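Local coordinates for protein 4-alpha-glucanotransferase (Aquifex aeolicus, PDB 1TZ7) that is an amylomaltase (disproportionating enzyme), a single-chain protein of the 4-alpha-glucanotransferase family built round a barrel of eight parallel strands, at residues E142-L145 with W151-D154; S79-F84 with L157-K162; V89-E94 with V199-V204. All coordinates share one frame; numbering follows the deposited sequence.

Interaction 1: residues E142-L145 with W151-D154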
loop_
_atom_site.group_PDB
_atom_site.type_symbol
_atom_site.label_atom_id
_atom_site.label_comp_id
_atom_site.label_asym_id
_atom_site.label_seq_id
_atom_site.Cartn_x
_atom_site.Cartn_y
_atom_site.Cartn_z
ATOM N N GLU A 142 23.519 -5.527 -13.726
ATOM C CA GLU A 142 23.163 -5.367 -15.142
ATOM C C GLU A 142 22.003 -6.291 -15.533
ATOM O O GLU A 142 21.145 -5.917 -16.330
ATOM C CB GLU A 142 24.381 -5.644 -16.037
ATOM C CG GLU A 142 24.546 -4.653 -17.184
ATOM C CD GLU A 142 24.840 -3.241 -16.702
ATOM O OE1 GLU A 142 24.047 -2.327 -17.018
ATOM O OE2 GLU A 142 25.861 -3.047 -16.008
ATOM N N ASP A 143 21.984 -7.493 -14.962
ATOM C CA ASP A 143 20.875 -8.431 -15.173
ATOM C C ASP A 143 19.598 -7.905 -14.527
ATOM O O ASP A 143 18.506 -8.053 -15.075
ATOM C CB ASP A 143 21.220 -9.809 -14.592
ATOM C CG ASP A 143 22.294 -10.533 -15.395
ATOM O OD1 ASP A 143 23.119 -9.852 -16.044
ATOM O OD2 ASP A 143 22.388 -11.777 -15.435
ATOM N N PHE A 144 19.746 -7.290 -13.357
ATOM C CA PHE A 144 18.620 -6.692 -12.649
ATOM C C PHE A 144 18.016 -5.555 -13.469
ATOM O O PHE A 144 16.801 -5.441 -13.580
ATOM C CB PHE A 144 19.076 -6.173 -11.281
ATOM C CG PHE A 144 17.961 -5.633 -10.434
ATOM C CD1 PHE A 144 17.068 -6.493 -9.804
ATOM C CD2 PHE A 144 17.804 -4.261 -10.260
ATOM C CE1 PHE A 144 16.039 -5.993 -9.020
ATOM C CE2 PHE A 144 16.775 -3.760 -9.476
ATOM C CZ PHE A 144 15.894 -4.625 -8.858
ATOM N N LEU A 145 18.878 -4.727 -14.048
ATOM C CA LEU A 145 18.437 -3.576 -14.841
ATOM C C LEU A 145 17.633 -4.012 -16.063
ATOM O O LEU A 145 16.654 -3.364 -16.431
ATOM C CB LEU A 145 19.646 -2.743 -15.294
ATOM C CG LEU A 145 19.897 -1.451 -14.518
ATOM C CD1 LEU A 145 21.276 -0.900 -14.845
ATOM C CD2 LEU A 145 18.819 -0.418 -14.819
ATOM N N TRP A 151 10.970 0.472 -16.045
ATOM C CA TRP A 151 10.798 1.557 -15.046
ATOM C C TRP A 151 12.119 2.045 -14.403
ATOM O O TRP A 151 12.227 3.210 -14.020
ATOM C CB TRP A 151 9.818 1.130 -13.947
ATOM C CG TRP A 151 10.354 0.073 -13.025
ATOM C CD1 TRP A 151 10.248 -1.275 -13.181
ATOM C CD2 TRP A 151 11.073 0.276 -11.801
ATOM N NE1 TRP A 151 10.857 -1.926 -12.135
ATOM C CE2 TRP A 151 11.372 -0.996 -11.273
ATOM C CE3 TRP A 151 11.498 1.405 -11.096
ATOM C CZ2 TRP A 151 12.073 -1.168 -10.080
ATOM C CZ3 TRP A 151 12.197 1.229 -9.907
ATOM C CH2 TRP A 151 12.474 -0.045 -9.417
ATOM N N LEU A 152 13.105 1.156 -14.283
ATOM C CA LEU A 152 14.248 1.401 -13.391
ATOM C C LEU A 152 15.297 2.332 -14.009
ATOM O O LEU A 152 15.920 3.110 -13.305
ATOM C CB LEU A 152 14.898 0.085 -12.976
ATOM C CG LEU A 152 16.118 0.201 -12.048
ATOM C CD1 LEU A 152 15.799 1.014 -10.793
ATOM C CD2 LEU A 152 16.626 -1.178 -11.674
ATOM N N ARG A 153 15.488 2.240 -15.326
ATOM C CA ARG A 153 16.362 3.182 -16.035
ATOM C C ARG A 153 15.888 4.606 -15.802
ATOM O O ARG A 153 16.687 5.505 -15.549
ATOM C CB ARG A 153 16.378 2.883 -17.542
ATOM C CG ARG A 153 17.140 1.621 -17.919
ATOM C CD ARG A 153 16.633 0.944 -19.201
ATOM N NE ARG A 153 17.728 0.437 -20.031
ATOM C CZ ARG A 153 18.450 -0.654 -19.751
ATOM N NH1 ARG A 153 19.425 -1.031 -20.571
ATOM N NH2 ARG A 153 18.202 -1.367 -18.656
ATOM N N ASP A 154 14.576 4.801 -15.883
ATOM C CA ASP A 154 13.982 6.112 -15.725
ATOM C C ASP A 154 14.021 6.569 -14.269
ATOM O O ASP A 154 14.227 7.739 -13.996
ATOM C CB ASP A 154 12.540 6.101 -16.228
ATOM C CG ASP A 154 12.452 6.057 -17.737
ATOM O OD1 ASP A 154 11.670 5.244 -18.268
ATOM O OD2 ASP A 154 13.127 6.793 -18.471
#
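Phe144 packs on Leu152 between two consecutive helices, with Phe144 CE2 3.4 Å from Leu152 CD2. The methyl approaches the ring obliquely and also touches CD2 of Phe144, and the two side chains run nearly at right angles. With CG anti to the backbone N (chi1 179°), the isobutyl group of Leu152 reaches across toward the helix opposite. Leu145 completes the tight part: Leu145 CD2 lies 3.9 Å from Leu152 CD2, and it reaches CG of Leu152 equally well. A branched aliphatic chain suits the place of Leu152, since one of its methyls can meet a flat ring and another leucine together. Behind it, Leu152 CB covers one face of the Trp151 indole from 3.9 Å above the plane.

The solvent side is looser and polar. Arg153, exposed, bends its chain at chi3 so that the guanidinium turns an edge to the Leu145 carbonyl, with NH2 3.4 Å from O of Leu145. Glu142 lies farther off, OE1 being 6.0 Å from NH1 of Arg153; any attraction between these opposite charges acts through space, and OE1 has a hydrogen bond to the Tyr196 hydroxyl.

The contact sits at the corner between the consecutive helices 138-147 and 149-165. Helix 192-218 packs against both: Phe203 meets the Phe144 ring edge-to-face, and Gln202 touches Phe144, Trp151 and Leu152.

Interaction 2: residues S79-F84 with L157-K162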
loop_
_atom_site.group_PDB
_atom_site.type_symbol
_atom_site.label_atom_id
_atom_site.label_comp_id
_atom_site.label_asym_id
_atom_site.label_seq_id
_atom_site.Cartn_x
_atom_site.Cartn_y
_atom_site.Cartn_z
ATOM N N SER A 79 1.730 8.426 -1.415
ATOM C CA SER A 79 2.228 9.633 -2.084
ATOM C C SER A 79 3.741 9.544 -2.296
ATOM O O SER A 79 4.528 10.075 -1.504
ATOM C CB SER A 79 1.878 10.878 -1.269
ATOM O OG SER A 79 2.020 12.047 -2.048
ATOM N N SER A 80 4.132 8.872 -3.375
ATOM C CA SER A 80 5.518 8.475 -3.592
ATOM C C SER A 80 6.035 9.068 -4.895
ATOM O O SER A 80 5.259 9.387 -5.791
ATOM C CB SER A 80 5.616 6.939 -3.651
ATOM O OG SER A 80 6.945 6.517 -3.893
ATOM N N ASN A 81 7.351 9.205 -5.003
ATOM C CA ASN A 81 7.961 9.622 -6.260
ATOM C C ASN A 81 8.119 8.461 -7.276
ATOM O O ASN A 81 8.743 8.627 -8.313
ATOM C CB ASN A 81 9.320 10.324 -6.011
ATOM C CG ASN A 81 10.318 9.449 -5.239
ATOM O OD1 ASN A 81 10.241 8.224 -5.263
ATOM N ND2 ASN A 81 11.263 10.096 -4.554
ATOM N N SER A 82 7.540 7.295 -6.962
ATOM C CA SER A 82 7.503 6.170 -7.914
ATOM C C SER A 82 6.496 5.100 -7.495
ATOM O O SER A 82 6.497 4.650 -6.351
ATOM C CB SER A 82 8.886 5.542 -8.049
ATOM O OG SER A 82 8.858 4.438 -8.937
ATOM N N LEU A 83 5.645 4.689 -8.439
ATOM C CA LEU A 83 4.677 3.612 -8.201
ATOM C C LEU A 83 5.308 2.240 -8.418
ATOM O O LEU A 83 4.668 1.214 -8.197
ATOM C CB LEU A 83 3.462 3.770 -9.132
ATOM C CG LEU A 83 2.637 5.042 -8.940
ATOM C CD1 LEU A 83 1.619 5.195 -10.062
ATOM C CD2 LEU A 83 1.943 5.033 -7.575
ATOM N N PHE A 84 6.563 2.227 -8.854
ATOM C CA PHE A 84 7.245 0.982 -9.204
ATOM C C PHE A 84 8.347 0.629 -8.193
ATOM O O PHE A 84 8.536 -0.537 -7.854
ATOM C CB PHE A 84 7.837 1.089 -10.612
ATOM C CG PHE A 84 6.810 1.037 -11.701
ATOM C CD1 PHE A 84 6.063 2.167 -12.026
ATOM C CD2 PHE A 84 6.577 -0.144 -12.405
ATOM C CE1 PHE A 84 5.102 2.119 -13.038
ATOM C CE2 PHE A 84 5.618 -0.193 -13.416
ATOM C CZ PHE A 84 4.882 0.941 -13.730
ATOM N N LEU A 157 17.693 7.383 -12.961
ATOM C CA LEU A 157 18.129 8.631 -13.582
ATOM C C LEU A 157 17.365 9.817 -12.992
ATOM O O LEU A 157 17.929 10.876 -12.771
ATOM C CB LEU A 157 17.920 8.573 -15.096
ATOM C CG LEU A 157 18.403 9.788 -15.893
ATOM C CD1 LEU A 157 19.902 9.985 -15.723
ATOM C CD2 LEU A 157 18.044 9.637 -17.363
ATOM N N TYR A 158 16.081 9.616 -12.747
ATOM C CA TYR A 158 15.241 10.620 -12.093
ATOM C C TYR A 158 15.826 11.007 -10.732
ATOM O O TYR A 158 15.889 12.181 -10.392
ATOM C CB TYR A 158 13.815 10.064 -11.943
ATOM C CG TYR A 158 12.907 10.799 -10.975
ATOM C CD1 TYR A 158 12.089 11.839 -11.409
ATOM C CD2 TYR A 158 12.834 10.422 -9.637
ATOM C CE1 TYR A 158 11.236 12.501 -10.529
ATOM C CE2 TYR A 158 11.982 11.078 -8.747
ATOM C CZ TYR A 158 11.189 12.112 -9.197
ATOM O OH TYR A 158 10.346 12.762 -8.319
ATOM N N MET A 159 16.270 10.008 -9.973
ATOM C CA MET A 159 16.807 10.237 -8.632
ATOM C C MET A 159 18.179 10.911 -8.683
ATOM O O MET A 159 18.526 11.681 -7.799
ATOM C CB MET A 159 16.919 8.914 -7.866
ATOM C CG MET A 159 15.572 8.281 -7.503
ATOM S SD MET A 159 14.592 9.290 -6.383
ATOM C CE MET A 159 15.540 9.145 -4.855
ATOM N N ALA A 160 18.951 10.611 -9.726
ATOM C CA ALA A 160 20.310 11.153 -9.864
ATOM C C ALA A 160 20.283 12.630 -10.256
ATOM O O ALA A 160 21.122 13.416 -9.811
ATOM C CB ALA A 160 21.092 10.354 -10.885
ATOM N N ILE A 161 19.313 13.000 -11.092
ATOM C CA ILE A 161 19.146 14.391 -11.519
ATOM C C ILE A 161 18.533 15.226 -10.394
ATOM O O ILE A 161 18.905 16.381 -10.196
ATOM C CB ILE A 161 18.250 14.466 -12.791
ATOM C CG1 ILE A 161 18.905 13.712 -13.951
ATOM C CG2 ILE A 161 18.006 15.923 -13.191
ATOM C CD1 ILE A 161 17.946 13.353 -15.062
ATOM N N LYS A 162 17.592 14.629 -9.662
ATOM C CA LYS A 162 16.980 15.281 -8.498
ATOM C C LYS A 162 18.040 15.598 -7.438
ATOM O O LYS A 162 17.993 16.641 -6.790
ATOM C CB LYS A 162 15.892 14.381 -7.895
ATOM C CG LYS A 162 15.013 15.073 -6.866
ATOM C CD LYS A 162 13.692 14.331 -6.662
ATOM C CE LYS A 162 13.809 13.252 -5.598
ATOM N NZ LYS A 162 12.583 13.167 -4.761
#
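Asn81 and Met159 bring the two backbones nearest, yet their CA atoms remain 9.2 Å apart, so the gap is bridged mainly by side chains. The 79-84 segment is irregular and folds through two successive ST turns: Ser80 OG accepts from Ser82 N at 3.2 Å, and Ser82 OG accepts from Phe84 N at 3.2 Å. A short hydroxyl side chain suits both places because it can curl back on the main chain two residues on. The 157-162 segment is regular helix, with Lys162 N bonded to the Tyr158 carbonyl.

From the middle of the first turn Asn81 projects toward the helix. Its CB rests 3.5 Å from Tyr158 OH and approaches the phenol ring obliquely. With CG held between the backbone N and carbonyl carbon (chi1 57°), the amide is brought to the Met159 sulfur and the Lys162 ammonium, crossing the methionine chain nearly at a right angle. Lys162 bends at chi3 and chi4 to get there; it also makes a long, weak ion pair with Glu168.

The loop follows strand 60-62. Asn81 shares backbone hydrogen bonds with Ala236 and touches Tyr155 of helix 149-165, while Leu157 and Ile161 pack on helix 181-190.

Interaction 3: residues V89-E94 with V199-V204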
loop_
_atom_site.group_PDB
_atom_site.type_symbol
_atom_site.label_atom_id
_atom_site.label_comp_id
_atom_site.label_asym_id
_atom_site.label_seq_id
_atom_site.Cartn_x
_atom_site.Cartn_y
_atom_site.Cartn_z
ATOM N N VAL A 89 14.089 2.414 3.159
ATOM C CA VAL A 89 14.093 2.359 4.631
ATOM C C VAL A 89 13.561 1.016 5.160
ATOM O O VAL A 89 13.701 0.711 6.347
ATOM C CB VAL A 89 13.269 3.525 5.264
ATOM C CG1 VAL A 89 13.902 4.864 4.933
ATOM C CG2 VAL A 89 11.820 3.483 4.810
ATOM N N LEU A 90 12.958 0.218 4.272
ATOM C CA LEU A 90 12.472 -1.117 4.633
ATOM C C LEU A 90 13.560 -2.185 4.460
ATOM O O LEU A 90 13.330 -3.356 4.732
ATOM C CB LEU A 90 11.260 -1.491 3.785
ATOM C CG LEU A 90 10.112 -0.481 3.762
ATOM C CD1 LEU A 90 8.989 -0.984 2.870
ATOM C CD2 LEU A 90 9.601 -0.211 5.163
ATOM N N ILE A 91 14.733 -1.776 4.006
ATOM C CA ILE A 91 15.820 -2.717 3.777
ATOM C C ILE A 91 16.439 -3.161 5.098
ATOM O O ILE A 91 16.652 -2.350 6.003
ATOM C CB ILE A 91 16.892 -2.094 2.858
ATOM C CG1 ILE A 91 16.373 -2.033 1.420
ATOM C CG2 ILE A 91 18.190 -2.905 2.922
ATOM C CD1 ILE A 91 17.240 -1.207 0.476
ATOM N N ASP A 92 16.715 -4.456 5.200
ATOM C CA ASP A 92 17.405 -5.018 6.353
ATOM C C ASP A 92 18.917 -4.804 6.212
ATOM O O ASP A 92 19.546 -5.386 5.337
ATOM C CB ASP A 92 17.096 -6.518 6.465
ATOM C CG ASP A 92 17.910 -7.207 7.543
ATOM O OD1 ASP A 92 18.293 -6.538 8.527
ATOM O OD2 ASP A 92 18.210 -8.415 7.490
ATOM N N PRO A 93 19.493 -3.968 7.078
ATOM C CA PRO A 93 20.917 -3.621 6.989
ATOM C C PRO A 93 21.846 -4.754 7.440
ATOM O O PRO A 93 23.049 -4.695 7.181
ATOM C CB PRO A 93 21.044 -2.413 7.929
ATOM C CG PRO A 93 19.933 -2.566 8.910
ATOM C CD PRO A 93 18.828 -3.291 8.209
ATOM N N GLU A 94 21.294 -5.765 8.109
ATOM C CA GLU A 94 22.096 -6.897 8.581
ATOM C C GLU A 94 22.540 -7.807 7.424
ATOM O O GLU A 94 23.514 -8.545 7.554
ATOM C CB GLU A 94 21.323 -7.710 9.629
ATOM C CG GLU A 94 21.458 -7.165 11.046
ATOM C CD GLU A 94 20.614 -7.923 12.056
ATOM O OE1 GLU A 94 20.444 -7.418 13.187
ATOM O OE2 GLU A 94 20.124 -9.021 11.722
ATOM N N VAL A 199 20.166 2.244 -8.731
ATOM C CA VAL A 199 19.762 0.897 -9.158
ATOM C C VAL A 199 20.219 -0.137 -8.123
ATOM O O VAL A 199 19.515 -1.093 -7.850
ATOM C CB VAL A 199 20.300 0.506 -10.605
ATOM C CG1 VAL A 199 20.451 1.733 -11.487
ATOM C CG2 VAL A 199 21.593 -0.264 -10.518
ATOM N N PHE A 200 21.400 0.089 -7.540
ATOM C CA PHE A 200 21.925 -0.781 -6.477
ATOM C C PHE A 200 20.982 -0.818 -5.276
ATOM O O PHE A 200 20.751 -1.873 -4.699
ATOM C CB PHE A 200 23.318 -0.305 -6.030
ATOM C CG PHE A 200 23.774 -0.896 -4.715
ATOM C CD1 PHE A 200 24.287 -2.184 -4.656
ATOM C CD2 PHE A 200 23.686 -0.158 -3.536
ATOM C CE1 PHE A 200 24.706 -2.729 -3.445
ATOM C CE2 PHE A 200 24.103 -0.700 -2.327
ATOM C CZ PHE A 200 24.613 -1.985 -2.283
ATOM N N VAL A 201 20.440 0.340 -4.907
ATOM C CA VAL A 201 19.490 0.421 -3.796
ATOM C C VAL A 201 18.220 -0.384 -4.113
ATOM O O VAL A 201 17.711 -1.115 -3.268
ATOM C CB VAL A 201 19.108 1.903 -3.474
ATOM C CG1 VAL A 201 17.911 1.964 -2.532
ATOM C CG2 VAL A 201 20.293 2.635 -2.871
ATOM N N GLN A 202 17.727 -0.246 -5.338
ATOM C CA GLN A 202 16.555 -0.997 -5.783
ATOM C C GLN A 202 16.858 -2.492 -5.876
ATOM O O GLN A 202 16.027 -3.321 -5.535
ATOM C CB GLN A 202 16.075 -0.475 -7.135
ATOM C CG GLN A 202 15.446 0.904 -7.070
ATOM C CD GLN A 202 14.351 0.985 -6.038
ATOM O OE1 GLN A 202 13.373 0.256 -6.116
ATOM N NE2 GLN A 202 14.517 1.864 -5.061
ATOM N N PHE A 203 18.056 -2.820 -6.343
ATOM C CA PHE A 203 18.526 -4.206 -6.386
ATOM C C PHE A 203 18.446 -4.845 -4.991
ATOM O O PHE A 203 17.861 -5.917 -4.818
ATOM C CB PHE A 203 19.968 -4.245 -6.906
ATOM C CG PHE A 203 20.619 -5.605 -6.822
ATOM C CD1 PHE A 203 21.585 -5.870 -5.853
ATOM C CD2 PHE A 203 20.285 -6.609 -7.718
ATOM C CE1 PHE A 203 22.196 -7.121 -5.779
ATOM C CE2 PHE A 203 20.897 -7.865 -7.643
ATOM C CZ PHE A 203 21.848 -8.114 -6.674
ATOM N N VAL A 204 19.024 -4.172 -4.003
ATOM C CA VAL A 204 19.040 -4.681 -2.637
ATOM C C VAL A 204 17.621 -4.902 -2.123
ATOM O O VAL A 204 17.345 -5.905 -1.475
ATOM C CB VAL A 204 19.784 -3.717 -1.675
ATOM C CG1 VAL A 204 19.605 -4.161 -0.218
ATOM C CG2 VAL A 204 21.266 -3.645 -2.032
#
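Ile91 meets Val204 through two of its branches: Ile91 CG2 lies 3.7 Å from Val204 CG1, and Ile91 CD1 reaches the same methyl at 3.8 Å. The isoleucine thus straddles one valine methyl, and the two side chains cross nearly perpendicularly. Its rotamer explains the grip. CG2 lies opposite the backbone N, whereas CG1 stands beside that N and opposite the carbonyl carbon (chi1 -73°); the extended chi2 of 169° then carries CD1 along the helix surface to 3.8 Å from Val201 O. The Val201 CG1 methyl is a looser neighbour. Beta-branched residues fit here because each offers hydrocarbon on more than one side of CB. Val204 uses this well: with CG1 anti to its N (chi1 171°) turned to Ile91, CG2 drops over one face of the Phe200 ring, offset toward the rim.

Just beyond, Asp92 caps the coming helix. Asp92 OD1 accepts from Glu94 N at 3.1 Å, the hydrogen arriving from well above the carboxylate plane. Aspartate suits this position since its short carboxylate can reach an amide of the first turn, and Pro93 between them has no N-H to offer.

Gln208 of helix 192-218 accepts from Asp92 N, and Lys124 of helix 117-133 donates to the Ile91 carbonyl. The segment is thereby held between these two helices as it enters helix 94-98, while Phe200 packs against Phe132 and Phe135.

In the fold
After strand 60-62 the chain runs through a long loop that supplies 79-84 and then 89-94. It passes through helices 94-98 and 117-133 before interaction 1 closes the shortest loop, between consecutive helices. Residues 157-162, farther along helix 149-165, then return to 79-84 in interaction 2, and helix 192-218 returns to 89-94 in interaction 3. Interaction 1 nests inside both larger loops, whereas interactions 2 and 3 cross. Interaction 1 also touches both others, interaction 2 through Trp151 against Phe84 and interaction 3 along helix 192-218. Together they tie the helices inserted between barrel strands 60-62 and 222-227 to the loop leaving the first of these strands.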